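Long-range contact in DUF176 (Nitrosomonas europaea, PDB 2OMO), which probably acts as a small dimeric oxidoreductase related to the antibiotic biosynthesis monooxygenases, its substrate and reaction being unknown: residues F40-E54 with T90-M104. Sequence-based numbering, arbitrary orientation.
Sequences FKEATRMNHEQSIRE and TAHYLTWRDTVADWM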
loop_
_atom_site.group_PDB
_atom_site.type_symbol
_atom_site.label_atom_id
_atom_site.label_comp_id
_atom_site.label_asym_id
_atom_site.label_seq_id
_atom_site.Cartn_x
_atom_site.Cartn_y
_atom_site.Cartn_z
ATOM N N PHE A 40 -17.291 -6.226 8.889
ATOM C CA PHE A 40 -16.209 -5.265 8.750
ATOM C C PHE A 40 -16.072 -4.765 7.301
ATOM O O PHE A 40 -15.892 -3.545 7.094
ATOM C CB PHE A 40 -14.895 -5.853 9.220
ATOM C CG PHE A 40 -13.710 -4.905 9.053
ATOM C CD1 PHE A 40 -13.488 -3.910 9.995
ATOM C CD2 PHE A 40 -12.826 -5.043 7.989
ATOM C CE1 PHE A 40 -12.362 -3.040 9.896
ATOM C CE2 PHE A 40 -11.720 -4.184 7.875
ATOM C CZ PHE A 40 -11.511 -3.178 8.825
ATOM N N LYS A 41 -16.205 -5.673 6.314
ATOM C CA LYS A 41 -16.156 -5.288 4.897
ATOM C C LYS A 41 -17.223 -4.281 4.544
ATOM O O LYS A 41 -16.984 -3.318 3.811
ATOM C CB LYS A 41 -16.273 -6.509 3.961
ATOM C CG LYS A 41 -15.087 -7.467 4.112
ATOM C CD LYS A 41 -15.080 -8.598 3.068
ATOM C CE LYS A 41 -16.391 -9.257 2.847
ATOM N NZ LYS A 41 -16.201 -10.411 1.917
ATOM N N GLU A 42 -18.425 -4.497 5.084
ATOM C CA GLU A 42 -19.539 -3.648 4.719
ATOM C C GLU A 42 -19.341 -2.233 5.287
ATOM O O GLU A 42 -19.598 -1.242 4.617
ATOM C CB GLU A 42 -20.833 -4.303 5.229
ATOM C CG GLU A 42 -22.075 -3.447 5.269
ATOM C CD GLU A 42 -23.265 -4.322 5.751
ATOM O OE1 GLU A 42 -23.152 -4.927 6.850
ATOM O OE2 GLU A 42 -24.258 -4.426 5.014
ATOM N N ALA A 43 -18.922 -2.164 6.543
ATOM C CA ALA A 43 -18.657 -0.887 7.209
ATOM C C ALA A 43 -17.513 -0.156 6.491
ATOM O O ALA A 43 -17.578 1.058 6.281
ATOM C CB ALA A 43 -18.335 -1.112 8.701
ATOM N N THR A 44 -16.492 -0.910 6.076
ATOM C CA THR A 44 -15.334 -0.299 5.423
ATOM C C THR A 44 -15.679 0.142 3.984
ATOM O O THR A 44 -15.108 1.122 3.480
ATOM C CB THR A 44 -14.102 -1.247 5.488
ATOM O OG1 THR A 44 -13.896 -1.621 6.852
ATOM C CG2 THR A 44 -12.852 -0.570 4.930
ATOM N N ARG A 45 -16.645 -0.520 3.350
ATOM C CA ARG A 45 -17.126 -0.103 2.023
ATOM C C ARG A 45 -17.617 1.348 2.090
ATOM O O ARG A 45 -17.308 2.174 1.224
ATOM C CB ARG A 45 -18.261 -1.037 1.541
ATOM C CG ARG A 45 -18.845 -0.678 0.166
ATOM C CD ARG A 45 -20.030 -1.591 -0.192
ATOM N NE ARG A 45 -21.127 -0.865 -0.825
ATOM C CZ ARG A 45 -22.375 -0.804 -0.352
ATOM N NH1 ARG A 45 -23.305 -0.122 -1.005
ATOM N NH2 ARG A 45 -22.704 -1.429 0.775
HETATM N N MSE A 46 -18.412 1.643 3.123
HETATM C CA MSE A 46 -18.996 2.953 3.310
HETATM C C MSE A 46 -17.918 3.997 3.511
HETATM O O MSE A 46 -17.998 5.109 2.955
HETATM C CB MSE A 46 -19.924 2.931 4.528
HETATM C CG MSE A 46 -20.849 1.742 4.513
HETATM SE SE MSE A 46 -22.265 1.985 3.219
HETATM C CE MSE A 46 -21.452 1.337 1.589
ATOM N N ASN A 47 -16.926 3.658 4.336
ATOM C CA ASN A 47 -15.760 4.531 4.565
ATOM C C ASN A 47 -15.022 4.819 3.230
ATOM O O ASN A 47 -14.781 5.972 2.878
ATOM C CB ASN A 47 -14.847 3.834 5.596
ATOM C CG ASN A 47 -13.672 4.716 6.092
ATOM O OD1 ASN A 47 -13.544 5.853 5.709
ATOM N ND2 ASN A 47 -12.816 4.147 6.959
ATOM N N HIS A 48 -14.724 3.762 2.472
ATOM C CA HIS A 48 -14.061 3.856 1.163
ATOM C C HIS A 48 -14.838 4.789 0.210
ATOM O O HIS A 48 -14.246 5.685 -0.382
ATOM C CB HIS A 48 -13.975 2.479 0.506
ATOM C CG HIS A 48 -13.665 2.527 -0.968
ATOM N ND1 HIS A 48 -12.375 2.672 -1.455
ATOM C CD2 HIS A 48 -14.474 2.448 -2.053
ATOM C CE1 HIS A 48 -12.409 2.665 -2.780
ATOM N NE2 HIS A 48 -13.671 2.544 -3.168
ATOM N N GLU A 49 -16.150 4.560 0.077
ATOM C CA GLU A 49 -17.006 5.293 -0.883
ATOM C C GLU A 49 -16.977 6.783 -0.630
ATOM O O GLU A 49 -16.990 7.555 -1.570
ATOM C CB GLU A 49 -18.451 4.765 -0.867
ATOM C CG GLU A 49 -18.546 3.341 -1.470
ATOM C CD GLU A 49 -19.950 2.743 -1.452
ATOM O OE1 GLU A 49 -20.883 3.353 -0.891
ATOM O OE2 GLU A 49 -20.111 1.638 -2.018
ATOM N N GLN A 50 -16.922 7.186 0.635
ATOM C CA GLN A 50 -16.869 8.589 0.981
ATOM C C GLN A 50 -15.428 9.110 0.920
ATOM O O GLN A 50 -15.194 10.251 0.576
ATOM C CB GLN A 50 -17.455 8.836 2.373
ATOM C CG GLN A 50 -18.970 8.582 2.471
ATOM C CD GLN A 50 -19.746 9.344 1.411
ATOM O OE1 GLN A 50 -19.563 10.557 1.226
ATOM N NE2 GLN A 50 -20.625 8.633 0.696
ATOM N N SER A 51 -14.475 8.288 1.296
ATOM C CA SER A 51 -13.100 8.746 1.432
ATOM C C SER A 51 -12.485 9.050 0.075
ATOM O O SER A 51 -11.701 9.999 -0.039
ATOM C CB SER A 51 -12.267 7.757 2.245
ATOM O OG SER A 51 -12.652 7.786 3.612
ATOM N N ILE A 52 -12.859 8.296 -0.952
ATOM C CA ILE A 52 -12.338 8.564 -2.308
ATOM C C ILE A 52 -12.805 9.891 -2.919
ATOM O O ILE A 52 -12.272 10.324 -3.944
ATOM C CB ILE A 52 -12.525 7.396 -3.302
ATOM C CG1 ILE A 52 -14.012 7.098 -3.586
ATOM C CG2 ILE A 52 -11.743 6.170 -2.772
ATOM C CD1 ILE A 52 -14.249 6.144 -4.723
ATOM N N ARG A 53 -13.802 10.490 -2.272
ATOM C CA ARG A 53 -14.350 11.781 -2.639
ATOM C C ARG A 53 -13.718 12.919 -1.837
ATOM O O ARG A 53 -14.053 14.095 -2.047
ATOM C CB ARG A 53 -15.853 11.749 -2.388
ATOM C CG ARG A 53 -16.573 10.676 -3.197
ATOM C CD ARG A 53 -18.062 10.647 -2.881
ATOM N NE ARG A 53 -18.640 11.978 -3.018
ATOM C CZ ARG A 53 -19.121 12.491 -4.153
ATOM N NH1 ARG A 53 -19.132 11.781 -5.278
ATOM N NH2 ARG A 53 -19.604 13.724 -4.160
ATOM N N GLU A 54 -12.831 12.602 -0.905
ATOM C CA GLU A 54 -12.189 13.643 -0.096
ATOM C C GLU A 54 -11.173 14.394 -0.952
ATOM O O GLU A 54 -10.481 13.786 -1.796
ATOM C CB GLU A 54 -11.477 13.080 1.129
ATOM C CG GLU A 54 -12.359 12.483 2.207
ATOM C CD GLU A 54 -11.569 11.755 3.265
ATOM O OE1 GLU A 54 -10.348 12.032 3.433
ATOM O OE2 GLU A 54 -12.155 10.883 3.938
ATOM N N THR A 90 -13.814 13.624 9.421
ATOM C CA THR A 90 -15.027 13.393 8.649
ATOM C C THR A 90 -16.017 12.524 9.436
ATOM O O THR A 90 -15.601 11.695 10.287
ATOM C CB THR A 90 -14.715 12.772 7.258
ATOM O OG1 THR A 90 -14.308 11.410 7.420
ATOM C CG2 THR A 90 -13.596 13.537 6.567
ATOM N N ALA A 91 -17.317 12.739 9.174
ATOM C CA ALA A 91 -18.371 11.924 9.802
ATOM C C ALA A 91 -18.211 10.421 9.467
ATOM O O ALA A 91 -18.385 9.564 10.335
ATOM C CB ALA A 91 -19.740 12.404 9.397
ATOM N N HIS A 92 -17.862 10.123 8.211
ATOM C CA HIS A 92 -17.758 8.726 7.751
ATOM C C HIS A 92 -16.598 8.025 8.427
ATOM O O HIS A 92 -16.731 6.856 8.803
ATOM C CB HIS A 92 -17.713 8.587 6.218
ATOM C CG HIS A 92 -16.549 9.274 5.567
ATOM N ND1 HIS A 92 -16.579 10.597 5.165
ATOM C CD2 HIS A 92 -15.347 8.791 5.180
ATOM C CE1 HIS A 92 -15.432 10.901 4.580
ATOM N NE2 HIS A 92 -14.664 9.827 4.590
ATOM N N TYR A 93 -15.483 8.737 8.644
ATOM C CA TYR A 93 -14.429 8.156 9.479
ATOM C C TYR A 93 -14.904 7.828 10.901
ATOM O O TYR A 93 -14.688 6.733 11.414
ATOM C CB TYR A 93 -13.171 9.041 9.542
ATOM C CG TYR A 93 -12.209 8.539 10.612
ATOM C CD1 TYR A 93 -11.510 7.330 10.449
ATOM C CD2 TYR A 93 -12.050 9.237 11.813
ATOM C CE1 TYR A 93 -10.645 6.863 11.454
ATOM C CE2 TYR A 93 -11.199 8.789 12.810
ATOM C CZ TYR A 93 -10.503 7.605 12.623
ATOM O OH TYR A 93 -9.690 7.197 13.635
ATOM N N LEU A 94 -15.491 8.825 11.549
ATOM C CA LEU A 94 -15.944 8.710 12.929
ATOM C C LEU A 94 -16.975 7.601 13.071
ATOM O O LEU A 94 -16.924 6.824 14.036
ATOM C CB LEU A 94 -16.493 10.064 13.431
ATOM C CG LEU A 94 -15.417 11.192 13.469
ATOM C CD1 LEU A 94 -16.064 12.579 13.621
ATOM C CD2 LEU A 94 -14.294 10.986 14.511
ATOM N N THR A 95 -17.895 7.516 12.109
ATOM C CA THR A 95 -18.865 6.425 12.047
ATOM C C THR A 95 -18.190 5.044 11.944
ATOM O O THR A 95 -18.520 4.125 12.689
ATOM C CB THR A 95 -19.855 6.641 10.875
ATOM O OG1 THR A 95 -20.652 7.809 11.144
ATOM C CG2 THR A 95 -20.770 5.430 10.696
ATOM N N TRP A 96 -17.260 4.918 10.998
ATOM C CA TRP A 96 -16.520 3.703 10.786
ATOM C C TRP A 96 -15.797 3.299 12.081
ATOM O O TRP A 96 -15.964 2.175 12.556
ATOM C CB TRP A 96 -15.554 3.900 9.607
ATOM C CG TRP A 96 -14.667 2.732 9.370
ATOM C CD1 TRP A 96 -14.947 1.632 8.594
ATOM C CD2 TRP A 96 -13.365 2.532 9.913
ATOM N NE1 TRP A 96 -13.865 0.767 8.612
ATOM C CE2 TRP A 96 -12.897 1.286 9.442
ATOM C CE3 TRP A 96 -12.545 3.283 10.771
ATOM C CZ2 TRP A 96 -11.619 0.790 9.773
ATOM C CZ3 TRP A 96 -11.273 2.793 11.101
ATOM C CH2 TRP A 96 -10.824 1.559 10.601
ATOM N N ARG A 97 -15.014 4.217 12.652
ATOM C CA ARG A 97 -14.225 3.950 13.844
ATOM C C ARG A 97 -15.104 3.417 14.989
ATOM O O ARG A 97 -14.792 2.387 15.578
ATOM C CB ARG A 97 -13.481 5.220 14.292
ATOM C CG ARG A 97 -12.555 5.041 15.480
ATOM C CD ARG A 97 -12.254 6.403 16.080
ATOM N NE ARG A 97 -13.493 6.969 16.624
ATOM C CZ ARG A 97 -13.626 8.196 17.144
ATOM N NH1 ARG A 97 -12.590 9.029 17.178
ATOM N NH2 ARG A 97 -14.804 8.590 17.635
ATOM N N ASP A 98 -16.204 4.110 15.271
ATOM C CA ASP A 98 -17.150 3.648 16.307
ATOM C C ASP A 98 -17.777 2.295 15.967
ATOM O O ASP A 98 -17.959 1.459 16.852
ATOM C CB ASP A 98 -18.248 4.676 16.534
ATOM C CG ASP A 98 -17.735 5.951 17.134
ATOM O OD1 ASP A 98 -16.520 6.031 17.460
ATOM O OD2 ASP A 98 -18.562 6.880 17.305
ATOM N N THR A 99 -18.107 2.089 14.697
ATOM C CA THR A 99 -18.774 0.860 14.252
ATOM C C THR A 99 -17.909 -0.410 14.383
ATOM O O THR A 99 -18.388 -1.466 14.896
ATOM C CB THR A 99 -19.323 1.036 12.828
ATOM O OG1 THR A 99 -20.241 2.138 12.822
ATOM C CG2 THR A 99 -20.090 -0.208 12.337
ATOM N N VAL A 100 -16.650 -0.303 13.974
ATOM C CA VAL A 100 -15.805 -1.476 13.893
ATOM C C VAL A 100 -15.059 -1.722 15.221
ATOM O O VAL A 100 -14.429 -2.752 15.402
ATOM C CB VAL A 100 -14.812 -1.389 12.693
ATOM C CG1 VAL A 100 -15.537 -1.113 11.363
ATOM C CG2 VAL A 100 -13.739 -0.314 12.959
ATOM N N ALA A 101 -15.163 -0.781 16.163
ATOM C CA ALA A 101 -14.371 -0.871 17.399
ATOM C C ALA A 101 -14.467 -2.285 18.041
ATOM O O ALA A 101 -13.440 -2.933 18.334
ATOM C CB ALA A 101 -14.809 0.209 18.374
ATOM N N ASP A 102 -15.693 -2.772 18.179
ATOM C CA ASP A 102 -15.953 -4.030 18.859
ATOM C C ASP A 102 -15.647 -5.260 18.012
ATOM O O ASP A 102 -15.709 -6.395 18.525
ATOM C CB ASP A 102 -17.398 -4.068 19.366
ATOM C CG ASP A 102 -17.638 -3.071 20.490
ATOM O OD1 ASP A 102 -16.676 -2.790 21.242
ATOM O OD2 ASP A 102 -18.781 -2.578 20.612
ATOM N N TRP A 103 -15.314 -5.043 16.734
ATOM C CA TRP A 103 -15.051 -6.149 15.834
ATOM C C TRP A 103 -13.568 -6.382 15.654
ATOM O O TRP A 103 -13.169 -7.355 15.007
ATOM C CB TRP A 103 -15.707 -5.953 14.465
ATOM C CG TRP A 103 -17.232 -5.652 14.499
ATOM C CD1 TRP A 103 -18.145 -5.946 15.504
ATOM C CD2 TRP A 103 -17.975 -4.983 13.482
ATOM N NE1 TRP A 103 -19.394 -5.493 15.155
ATOM C CE2 TRP A 103 -19.322 -4.911 13.918
ATOM C CE3 TRP A 103 -17.636 -4.441 12.232
ATOM C CZ2 TRP A 103 -20.328 -4.305 13.151
ATOM C CZ3 TRP A 103 -18.652 -3.840 11.474
ATOM C CH2 TRP A 103 -19.969 -3.785 11.933
HETATM N N MSE A 104 -12.735 -5.506 16.220
HETATM C CA MSE A 104 -11.262 -5.684 16.141
HETATM C C MSE A 104 -10.817 -6.821 17.047
HETATM O O MSE A 104 -11.247 -6.907 18.224
HETATM C CB MSE A 104 -10.531 -4.402 16.550
HETATM C CG MSE A 104 -10.973 -3.200 15.763
HETATM SE SE MSE A 104 -10.582 -3.455 13.846
HETATM C CE MSE A 104 -12.238 -4.100 13.298
#
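F40 meets V100 and M104 near one end of an antiparallel helix pair, its ring approached obliquely by V100 CG1 and M104 CE: F40 CD1 lies 3.5 Å from M104 CE, and the selenium stands obliquely to the ring. Helices 40-51 and 91-100, their axes 9.2 Å apart and inclined at 166°, pack beside one another over the four-stranded antiparallel sheet of a ferredoxin-like fold, the architecture of the ABM family, and illustrate how a mainly apolar interface can take in a few directed polar bonds. A43 offers a methyl, its CB lying 3.9 Å from both V100 CG1 and W103 CZ3, and its backbone oxygen lies at the edge of the W96 indole. Next, T44 OG1 accepts from W96 NE1 at 3.0 Å, an almost straight bond (169°) lying in the indole plane; the same hydroxyl donates to F40 O, so the buried indole N-H and the helix backbone are joined through one oxygen. W96 reaches across as a knob into the hole formed by F40, A43, T44 and N47. The N47 amide nitrogen rests over one indole face, with V100 CG2 on the other. Further along, Q50 CB sits 3.3 Å from the H92 ring centroid, a CH-pi contact, while T90 OG1, which also hydrogen-bonds H87 O, covers the opposite face. Two acceptors then meet the edge of that imidazole: S51 OG, 3.0 Å from H92 NE2, and the carboxylate of E54, which also bonds H87 and Y78. E54 OE2 accepts from H92 NE2 at 2.8 Å through its anti lone pair, the N-H...O angle being 141°.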